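Local coordinates for orotidine-5-phosphate decarboxylase/orotate phosphoribosyltransferase, putative (Ompdcase-oprtase, putative) (Leishmania infantum, PDB 3QW3), which probably catalyses, through this N-terminal OMP decarboxylase domain of a bifunctional UMP synthase, the decarboxylation of orotidine 5'-phosphate to UMP, the last step of de novo UMP synthesis, at residues I77-I88 with L103-M114; N171-T179 with A191-I201. One frame throughout, in Å; residues are numbered along the deposited sequence.

Contact 1: residues I77-I88 with L103-M114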
loop_
_atom_site.group_PDB
_atom_site.type_symbol
_atom_site.label_atom_id
_atom_site.label_comp_id
_atom_site.label_asym_id
_atom_site.label_seq_id
_atom_site.Cartn_x
_atom_site.Cartn_y
_atom_site.Cartn_z
ATOM N N ILE A 77 -18.929 -17.205 -3.312
ATOM C CA ILE A 77 -17.774 -17.107 -2.414
ATOM C C ILE A 77 -17.024 -15.802 -2.679
ATOM O O ILE A 77 -16.500 -15.602 -3.774
ATOM C CB ILE A 77 -16.821 -18.318 -2.527
ATOM C CG1 ILE A 77 -17.604 -19.639 -2.408
ATOM C CG2 ILE A 77 -15.731 -18.233 -1.440
ATOM C CD1 ILE A 77 -16.765 -20.909 -2.692
ATOM N N PRO A 78 -16.974 -14.914 -1.670
ATOM C CA PRO A 78 -16.354 -13.603 -1.881
ATOM C C PRO A 78 -14.837 -13.681 -1.977
ATOM O O PRO A 78 -14.221 -14.586 -1.415
ATOM C CB PRO A 78 -16.783 -12.812 -0.651
ATOM C CG PRO A 78 -16.991 -13.843 0.412
ATOM C CD PRO A 78 -17.491 -15.070 -0.299
ATOM N N VAL A 79 -14.262 -12.731 -2.708
ATOM C CA VAL A 79 -12.826 -12.653 -2.933
ATOM C C VAL A 79 -12.301 -11.382 -2.277
ATOM O O VAL A 79 -12.808 -10.281 -2.525
ATOM C CB VAL A 79 -12.504 -12.643 -4.445
ATOM C CG1 VAL A 79 -11.018 -12.413 -4.697
ATOM C CG2 VAL A 79 -12.950 -13.957 -5.099
ATOM N N VAL A 80 -11.284 -11.549 -1.438
ATOM C CA VAL A 80 -10.587 -10.431 -0.827
ATOM C C VAL A 80 -9.254 -10.247 -1.552
ATOM O O VAL A 80 -8.383 -11.106 -1.477
ATOM C CB VAL A 80 -10.317 -10.689 0.676
ATOM C CG1 VAL A 80 -9.581 -9.494 1.299
ATOM C CG2 VAL A 80 -11.627 -10.981 1.420
ATOM N N LEU A 81 -9.099 -9.141 -2.277
ATOM C CA LEU A 81 -7.825 -8.867 -2.923
ATOM C C LEU A 81 -6.873 -8.313 -1.867
ATOM O O LEU A 81 -7.102 -7.227 -1.329
ATOM C CB LEU A 81 -7.990 -7.889 -4.096
ATOM C CG LEU A 81 -6.712 -7.536 -4.867
ATOM C CD1 LEU A 81 -6.066 -8.764 -5.525
ATOM C CD2 LEU A 81 -6.997 -6.451 -5.917
ATOM N N ASP A 82 -5.819 -9.067 -1.558
ATOM C CA ASP A 82 -4.855 -8.622 -0.547
ATOM C C ASP A 82 -3.793 -7.752 -1.192
ATOM O O ASP A 82 -2.722 -8.231 -1.582
ATOM C CB ASP A 82 -4.222 -9.791 0.208
ATOM C CG ASP A 82 -3.583 -9.358 1.522
ATOM O OD1 ASP A 82 -3.510 -8.139 1.810
ATOM O OD2 ASP A 82 -3.149 -10.244 2.283
ATOM N N ALA A 83 -4.127 -6.472 -1.300
ATOM C CA ALA A 83 -3.331 -5.493 -2.028
ATOM C C ALA A 83 -2.720 -4.426 -1.115
ATOM O O ALA A 83 -1.789 -3.727 -1.526
ATOM C CB ALA A 83 -4.202 -4.845 -3.096
ATOM N N LYS A 84 -3.241 -4.312 0.110
ATOM C CA LYS A 84 -2.783 -3.335 1.105
ATOM C C LYS A 84 -2.489 -1.964 0.472
ATOM O O LYS A 84 -1.386 -1.428 0.567
ATOM C CB LYS A 84 -1.597 -3.887 1.918
ATOM C CG LYS A 84 -1.945 -5.168 2.699
ATOM C CD LYS A 84 -0.782 -5.655 3.567
ATOM C CE LYS A 84 -1.141 -6.925 4.360
ATOM N NZ LYS A 84 -1.292 -8.137 3.493
ATOM N N ARG A 85 -3.507 -1.410 -0.180
ATOM C CA ARG A 85 -3.373 -0.135 -0.870
ATOM C C ARG A 85 -3.599 1.042 0.070
ATOM O O ARG A 85 -4.235 0.914 1.117
ATOM C CB ARG A 85 -4.344 -0.060 -2.056
ATOM C CG ARG A 85 -4.169 -1.160 -3.113
ATOM C CD ARG A 85 -2.794 -1.123 -3.798
ATOM N NE ARG A 85 -2.765 -1.858 -5.067
ATOM C CZ ARG A 85 -1.975 -2.896 -5.341
ATOM N NH1 ARG A 85 -1.137 -3.379 -4.428
ATOM N NH2 ARG A 85 -2.024 -3.463 -6.542
ATOM N N GLY A 86 -3.074 2.200 -0.306
ATOM C CA GLY A 86 -3.339 3.414 0.448
ATOM C C GLY A 86 -2.758 4.593 -0.291
ATOM O O GLY A 86 -1.548 4.682 -0.466
ATOM N N ASP A 87 -3.631 5.485 -0.740
ATOM C CA ASP A 87 -3.208 6.705 -1.422
ATOM C C ASP A 87 -4.364 7.679 -1.323
ATOM O O ASP A 87 -5.310 7.428 -0.597
ATOM C CB ASP A 87 -2.850 6.416 -2.885
ATOM C CG ASP A 87 -1.750 7.331 -3.414
ATOM O OD1 ASP A 87 -0.745 6.814 -3.943
ATOM O OD2 ASP A 87 -1.883 8.563 -3.303
ATOM N N ILE A 88 -4.307 8.788 -2.042
ATOM C CA ILE A 88 -5.417 9.736 -1.977
ATOM C C ILE A 88 -6.079 10.012 -3.314
ATOM O O ILE A 88 -5.574 9.597 -4.358
ATOM C CB ILE A 88 -5.016 11.056 -1.278
ATOM C CG1 ILE A 88 -3.610 11.516 -1.695
ATOM C CG2 ILE A 88 -5.098 10.876 0.231
ATOM C CD1 ILE A 88 -3.489 11.964 -3.128
ATOM N N LEU A 103 -11.220 -6.043 -11.796
ATOM C CA LEU A 103 -10.897 -7.394 -11.334
ATOM C C LEU A 103 -12.091 -8.106 -10.701
ATOM O O LEU A 103 -12.079 -9.337 -10.565
ATOM C CB LEU A 103 -9.715 -7.373 -10.360
ATOM C CG LEU A 103 -8.344 -7.010 -10.938
ATOM C CD1 LEU A 103 -7.369 -6.704 -9.796
ATOM C CD2 LEU A 103 -7.806 -8.108 -11.840
ATOM N N ASN A 104 -13.105 -7.326 -10.323
ATOM C CA ASN A 104 -14.348 -7.832 -9.713
ATOM C C ASN A 104 -14.122 -8.580 -8.400
ATOM O O ASN A 104 -14.800 -9.567 -8.104
ATOM C CB ASN A 104 -15.153 -8.698 -10.697
ATOM C CG ASN A 104 -15.755 -7.893 -11.832
ATOM O OD1 ASN A 104 -16.521 -6.949 -11.612
ATOM N ND2 ASN A 104 -15.430 -8.278 -13.056
ATOM N N ALA A 105 -13.156 -8.105 -7.619
ATOM C CA ALA A 105 -12.997 -8.573 -6.250
ATOM C C ALA A 105 -14.111 -7.963 -5.407
ATOM O O ALA A 105 -14.670 -6.921 -5.767
ATOM C CB ALA A 105 -11.625 -8.181 -5.707
ATOM N N HIS A 106 -14.443 -8.615 -4.296
ATOM C CA HIS A 106 -15.521 -8.146 -3.424
ATOM C C HIS A 106 -15.013 -7.305 -2.256
ATOM O O HIS A 106 -15.794 -6.639 -1.571
ATOM C CB HIS A 106 -16.334 -9.343 -2.906
ATOM C CG HIS A 106 -16.736 -10.303 -3.979
ATOM N ND1 HIS A 106 -17.986 -10.293 -4.561
ATOM C CD2 HIS A 106 -16.048 -11.300 -4.584
ATOM C CE1 HIS A 106 -18.051 -11.244 -5.475
ATOM N NE2 HIS A 106 -16.891 -11.875 -5.504
ATOM N N ALA A 107 -13.697 -7.341 -2.039
ATOM C CA ALA A 107 -13.080 -6.658 -0.920
ATOM C C ALA A 107 -11.603 -6.408 -1.200
ATOM O O ALA A 107 -11.005 -7.055 -2.074
ATOM C CB ALA A 107 -13.240 -7.478 0.366
ATOM N N ILE A 108 -11.023 -5.485 -0.442
ATOM C CA ILE A 108 -9.597 -5.165 -0.557
ATOM C C ILE A 108 -9.013 -4.922 0.835
ATOM O O ILE A 108 -9.735 -4.567 1.763
ATOM C CB ILE A 108 -9.386 -3.912 -1.465
ATOM C CG1 ILE A 108 -7.942 -3.825 -1.993
ATOM C CG2 ILE A 108 -9.831 -2.629 -0.758
ATOM C CD1 ILE A 108 -7.734 -2.688 -3.018
ATOM N N THR A 109 -7.707 -5.117 0.979
ATOM C CA THR A 109 -7.019 -4.702 2.201
ATOM C C THR A 109 -6.375 -3.334 1.982
ATOM O O THR A 109 -6.010 -2.991 0.862
ATOM C CB THR A 109 -5.950 -5.716 2.639
ATOM O OG1 THR A 109 -5.085 -6.005 1.533
ATOM C CG2 THR A 109 -6.612 -7.010 3.120
ATOM N N ALA A 110 -6.250 -2.560 3.053
ATOM C CA ALA A 110 -5.774 -1.177 2.942
ATOM C C ALA A 110 -5.013 -0.734 4.180
ATOM O O ALA A 110 -5.316 -1.181 5.289
ATOM C CB ALA A 110 -6.945 -0.234 2.685
ATOM N N SER A 111 -4.032 0.145 3.976
ATOM C CA SER A 111 -3.266 0.746 5.068
ATOM C C SER A 111 -4.032 1.943 5.643
ATOM O O SER A 111 -4.639 2.702 4.888
ATOM C CB SER A 111 -1.888 1.202 4.557
ATOM O OG SER A 111 -1.270 2.089 5.482
ATOM N N PRO A 112 -3.989 2.127 6.975
ATOM C CA PRO A 112 -4.651 3.260 7.613
ATOM C C PRO A 112 -3.804 4.526 7.677
ATOM O O PRO A 112 -4.313 5.562 8.109
ATOM C CB PRO A 112 -4.875 2.756 9.039
ATOM C CG PRO A 112 -3.695 1.880 9.287
ATOM C CD PRO A 112 -3.450 1.183 7.971
ATOM N N TYR A 113 -2.539 4.452 7.258
ATOM C CA TYR A 113 -1.579 5.526 7.579
ATOM C C TYR A 113 -1.961 6.932 7.091
ATOM O O TYR A 113 -1.687 7.920 7.783
ATOM C CB TYR A 113 -0.134 5.182 7.177
ATOM C CG TYR A 113 0.863 6.151 7.797
ATOM C CD1 TYR A 113 1.436 7.176 7.042
ATOM C CD2 TYR A 113 1.191 6.065 9.151
ATOM C CE1 TYR A 113 2.334 8.079 7.622
ATOM C CE2 TYR A 113 2.087 6.959 9.736
ATOM C CZ TYR A 113 2.649 7.958 8.967
ATOM O OH TYR A 113 3.518 8.844 9.564
ATOM N N MET A 114 -2.589 7.022 5.925
ATOM C CA MET A 114 -2.969 8.331 5.381
ATOM C C MET A 114 -4.369 8.781 5.823
ATOM O O MET A 114 -4.852 9.835 5.400
ATOM C CB MET A 114 -2.816 8.346 3.862
ATOM C CG MET A 114 -1.364 8.234 3.416
ATOM S SD MET A 114 -1.168 8.108 1.638
ATOM C CE MET A 114 -1.580 9.775 1.122
#
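T109 meets D82 and K84 through a single oxygen. With OG1 between backbone N and carbonyl carbon (chi1 51°), the T109 hydroxyl turns to the neighbouring strand, donates to D82 OD1 at 2.7 Å and accepts from K84 N at 2.9 Å. Able to donate and accept at once, a hydroxyl suits a place facing a bulge in the partner strand, where the register slips by two between L81 and R85. D82 OD1 is gripped twice from opposite faces of the carboxylate plane, by T109 OG1 (anti side) and K84 NZ (syn side, 2.8 Å). K49 binds D82 OD2, and D87 of the second subunit pairs with K84 NZ. The side chains of I108 and R85 cross at about a right angle, I108 CD1 3.9 Å from R85 CG, while the R85 guanidinium leads away to E56 of the second subunit. At the N-terminal end of the pair, H106 N bonds V79 O (2.9 Å), an oxygen also at the edge of the ring, which packs by P78 and V79, H106 CD2 3.6 Å from P78 CA. These are two strands of a TIM-barrel beta-alpha-beta unit; D82, K84 and D87 fit the DxKxxD signature of OMP decarboxylases, whose site is probably completed across the dimer.

Contact 2: residues N171-T179 with A191-I201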
loop_
_atom_site.group_PDB
_atom_site.type_symbol
_atom_site.label_atom_id
_atom_site.label_comp_id
_atom_site.label_asym_id
_atom_site.label_seq_id
_atom_site.Cartn_x
_atom_site.Cartn_y
_atom_site.Cartn_z
ATOM N N ASN A 171 -19.124 -1.248 5.914
ATOM C CA ASN A 171 -18.301 -2.113 5.070
ATOM C C ASN A 171 -16.827 -2.148 5.456
ATOM O O ASN A 171 -15.989 -2.601 4.673
ATOM C CB ASN A 171 -18.473 -1.753 3.585
ATOM C CG ASN A 171 -18.022 -0.325 3.245
ATOM O OD1 ASN A 171 -17.967 0.042 2.073
ATOM N ND2 ASN A 171 -17.709 0.475 4.254
ATOM N N VAL A 172 -16.526 -1.666 6.660
ATOM C CA VAL A 172 -15.156 -1.650 7.169
ATOM C C VAL A 172 -14.882 -2.879 8.029
ATOM O O VAL A 172 -15.703 -3.266 8.871
ATOM C CB VAL A 172 -14.867 -0.357 7.973
ATOM C CG1 VAL A 172 -13.404 -0.303 8.440
ATOM C CG2 VAL A 172 -15.197 0.855 7.122
ATOM N N GLY A 173 -13.724 -3.487 7.792
ATOM C CA GLY A 173 -13.212 -4.577 8.609
ATOM C C GLY A 173 -11.792 -4.240 9.022
ATOM O O GLY A 173 -11.251 -3.206 8.619
ATOM N N LEU A 174 -11.189 -5.102 9.828
ATOM C CA LEU A 174 -9.829 -4.895 10.304
ATOM C C LEU A 174 -8.967 -6.117 10.059
ATOM O O LEU A 174 -9.452 -7.243 10.157
ATOM C CB LEU A 174 -9.831 -4.593 11.801
ATOM C CG LEU A 174 -10.470 -3.275 12.235
ATOM C CD1 LEU A 174 -10.620 -3.252 13.743
ATOM C CD2 LEU A 174 -9.624 -2.108 11.774
ATOM N N VAL A 175 -7.688 -5.895 9.752
ATOM C CA VAL A 175 -6.714 -6.989 9.688
ATOM C C VAL A 175 -6.038 -7.093 11.053
ATOM O O VAL A 175 -5.410 -6.137 11.510
ATOM C CB VAL A 175 -5.651 -6.782 8.570
ATOM C CG1 VAL A 175 -4.686 -7.986 8.522
ATOM C CG2 VAL A 175 -6.335 -6.592 7.220
ATOM N N VAL A 176 -6.189 -8.248 11.701
ATOM C CA VAL A 176 -5.693 -8.462 13.063
ATOM C C VAL A 176 -5.075 -9.856 13.138
ATOM O O VAL A 176 -5.772 -10.856 12.934
ATOM C CB VAL A 176 -6.824 -8.342 14.136
ATOM C CG1 VAL A 176 -6.228 -8.267 15.545
ATOM C CG2 VAL A 176 -7.713 -7.126 13.885
ATOM N N GLY A 177 -3.782 -9.909 13.443
ATOM C CA GLY A 177 -3.030 -11.167 13.497
ATOM C C GLY A 177 -3.490 -12.122 14.587
ATOM O O GLY A 177 -4.064 -11.700 15.588
ATOM N N ALA A 178 -3.234 -13.412 14.382
ATOM C CA ALA A 178 -3.625 -14.454 15.339
ATOM C C ALA A 178 -2.576 -14.715 16.429
ATOM O O ALA A 178 -2.893 -15.303 17.466
ATOM C CB ALA A 178 -3.955 -15.752 14.599
ATOM N N THR A 179 -1.344 -14.259 16.199
ATOM C CA THR A 179 -0.195 -14.608 17.053
ATOM C C THR A 179 -0.229 -13.995 18.458
ATOM O O THR A 179 0.423 -14.508 19.377
ATOM C CB THR A 179 1.156 -14.286 16.353
ATOM O OG1 THR A 179 1.120 -14.762 15.004
ATOM C CG2 THR A 179 2.334 -14.946 17.073
ATOM N N ALA A 191 -13.643 -2.517 18.935
ATOM C CA ALA A 191 -14.454 -2.699 17.741
ATOM C C ALA A 191 -15.313 -3.953 17.879
ATOM O O ALA A 191 -14.957 -5.009 17.363
ATOM C CB ALA A 191 -13.565 -2.783 16.491
ATOM N N PRO A 192 -16.458 -3.835 18.574
ATOM C CA PRO A 192 -17.298 -5.000 18.872
ATOM C C PRO A 192 -18.027 -5.638 17.682
ATOM O O PRO A 192 -18.420 -6.808 17.768
ATOM C CB PRO A 192 -18.315 -4.444 19.887
ATOM C CG PRO A 192 -17.685 -3.202 20.431
ATOM C CD PRO A 192 -16.956 -2.625 19.255
ATOM N N THR A 193 -18.221 -4.902 16.590
ATOM C CA THR A 193 -19.036 -5.419 15.480
ATOM C C THR A 193 -18.278 -5.745 14.189
ATOM O O THR A 193 -18.800 -6.454 13.326
ATOM C CB THR A 193 -20.230 -4.487 15.126
ATOM O OG1 THR A 193 -19.748 -3.288 14.503
ATOM C CG2 THR A 193 -21.049 -4.139 16.359
ATOM N N LEU A 194 -17.061 -5.224 14.037
ATOM C CA LEU A 194 -16.364 -5.364 12.759
ATOM C C LEU A 194 -15.863 -6.778 12.507
ATOM O O LEU A 194 -15.475 -7.471 13.433
ATOM C CB LEU A 194 -15.188 -4.389 12.663
ATOM C CG LEU A 194 -15.502 -2.906 12.859
ATOM C CD1 LEU A 194 -14.272 -2.096 12.508
ATOM C CD2 LEU A 194 -16.700 -2.455 12.026
ATOM N N TRP A 195 -15.867 -7.185 11.242
ATOM C CA TRP A 195 -15.205 -8.424 10.848
ATOM C C TRP A 195 -13.702 -8.230 10.919
ATOM O O TRP A 195 -13.190 -7.169 10.535
ATOM C CB TRP A 195 -15.594 -8.816 9.427
ATOM C CG TRP A 195 -16.861 -9.592 9.366
ATOM C CD1 TRP A 195 -18.135 -9.096 9.339
ATOM C CD2 TRP A 195 -16.980 -11.016 9.331
ATOM N NE1 TRP A 195 -19.044 -10.131 9.277
ATOM C CE2 TRP A 195 -18.359 -11.320 9.274
ATOM C CE3 TRP A 195 -16.052 -12.069 9.337
ATOM C CZ2 TRP A 195 -18.833 -12.636 9.229
ATOM C CZ3 TRP A 195 -16.527 -13.382 9.294
ATOM C CH2 TRP A 195 -17.908 -13.647 9.241
ATOM N N PHE A 196 -13.004 -9.244 11.421
ATOM C CA PHE A 196 -11.542 -9.248 11.401
ATOM C C PHE A 196 -11.074 -10.250 10.355
ATOM O O PHE A 196 -11.594 -11.375 10.280
ATOM C CB PHE A 196 -10.931 -9.662 12.751
ATOM C CG PHE A 196 -11.273 -8.773 13.923
ATOM C CD1 PHE A 196 -11.935 -7.553 13.774
ATOM C CD2 PHE A 196 -10.872 -9.159 15.202
ATOM C CE1 PHE A 196 -12.228 -6.764 14.898
ATOM C CE2 PHE A 196 -11.153 -8.371 16.321
ATOM C CZ PHE A 196 -11.833 -7.176 16.162
ATOM N N LEU A 197 -10.099 -9.848 9.550
ATOM C CA LEU A 197 -9.378 -10.786 8.700
ATOM C C LEU A 197 -8.149 -11.165 9.502
ATOM O O LEU A 197 -7.356 -10.300 9.875
ATOM C CB LEU A 197 -8.999 -10.137 7.365
ATOM C CG LEU A 197 -8.120 -10.940 6.400
ATOM C CD1 LEU A 197 -8.774 -12.243 5.940
ATOM C CD2 LEU A 197 -7.751 -10.074 5.190
ATOM N N VAL A 198 -8.004 -12.463 9.768
ATOM C CA VAL A 198 -7.054 -12.956 10.760
ATOM C C VAL A 198 -6.036 -13.890 10.108
ATOM O O VAL A 198 -6.310 -15.082 9.927
ATOM C CB VAL A 198 -7.800 -13.656 11.936
ATOM C CG1 VAL A 198 -6.830 -14.122 13.013
ATOM C CG2 VAL A 198 -8.816 -12.709 12.538
ATOM N N PRO A 199 -4.866 -13.346 9.725
ATOM C CA PRO A 199 -3.831 -14.193 9.133
ATOM C C PRO A 199 -2.864 -14.795 10.159
ATOM O O PRO A 199 -2.741 -14.278 11.280
ATOM C CB PRO A 199 -3.095 -13.237 8.190
ATOM C CG PRO A 199 -3.330 -11.856 8.754
ATOM C CD PRO A 199 -4.491 -11.917 9.716
ATOM N N GLY A 200 -2.227 -15.900 9.774
ATOM C CA GLY A 200 -1.110 -16.492 10.523
ATOM C C GLY A 200 -1.388 -17.287 11.790
ATOM O O GLY A 200 -0.738 -17.050 12.814
ATOM N N ILE A 201 -2.320 -18.241 11.734
ATOM C CA ILE A 201 -2.583 -19.129 12.885
ATOM C C ILE A 201 -1.450 -20.126 13.159
ATOM O O ILE A 201 -0.726 -20.527 12.248
ATOM C CB ILE A 201 -3.929 -19.908 12.780
ATOM C CG1 ILE A 201 -4.088 -20.570 11.404
ATOM C CG2 ILE A 201 -5.113 -18.997 13.122
ATOM C CD1 ILE A 201 -5.000 -21.792 11.417
HETATM O O HOH W 1 -17.004 -5.579 9.197
#
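Strands 172-176 and 196-198 run parallel, 4.5 Å apart at closest approach and inclined by 26°, as neighbours in the TIM-barrel sheet joined by helix 181-190 in a beta-alpha-beta crossover. The backbone ladder is regular: L174 N reaches W195 O, L197 N reaches L174 O, V176 N reaches L197 O, and A178 N continues it to P199 O. On the helix-facing side, L174 and F196 lie side by side and point the same way, L174 CD1 being 4.0 Å from F196 CE1. V176 approaches the same ring from over one face: with CG1 anti to the backbone N (chi1 -168°), CG2 stands beside the N, 4.1 Å from the ring centroid and 19° off the normal, a CH-pi contact. A flat aromatic fits here because it can pack against leucine and valine at once, and R188 adds a cation-pi contact. L194 CD1 fills in beside L174 CG at 4.0 Å. On the barrel-interior side, V175 and L197 are compact branched aliphatics that can fill the centre without polar groups. The side chains of V175 and P199 cross at about a right angle, V175 CG1 4.1 Å from P199 CG. G173 CA lies 3.2 Å from W195 O, a closeness that suits glycine. One water bridges the two segments, donating to V172 O at 2.7 Å and accepting from W195 N at 2.8 Å.

Contacts 1 and 2 are both buried, and each closes a beta-alpha-beta unit of the same parallel barrel, with strand 129-135 lying between the two pairs. They meet inside the barrel, where T109 CG2 of contact 1 packs 3.9 Å from L197 CD2 of contact 2. Their chemistry diverges. In 77-88 with 103-114 a bulge and a charged cluster interrupt the strand ladder, and the second subunit supplies partners for several of the charged groups. In 171-179 with 191-201 the ladder is even, the side chains are almost wholly apolar, and no other chain touches it; its exposed residues, such as T179 and G200, lie beyond the strand ends.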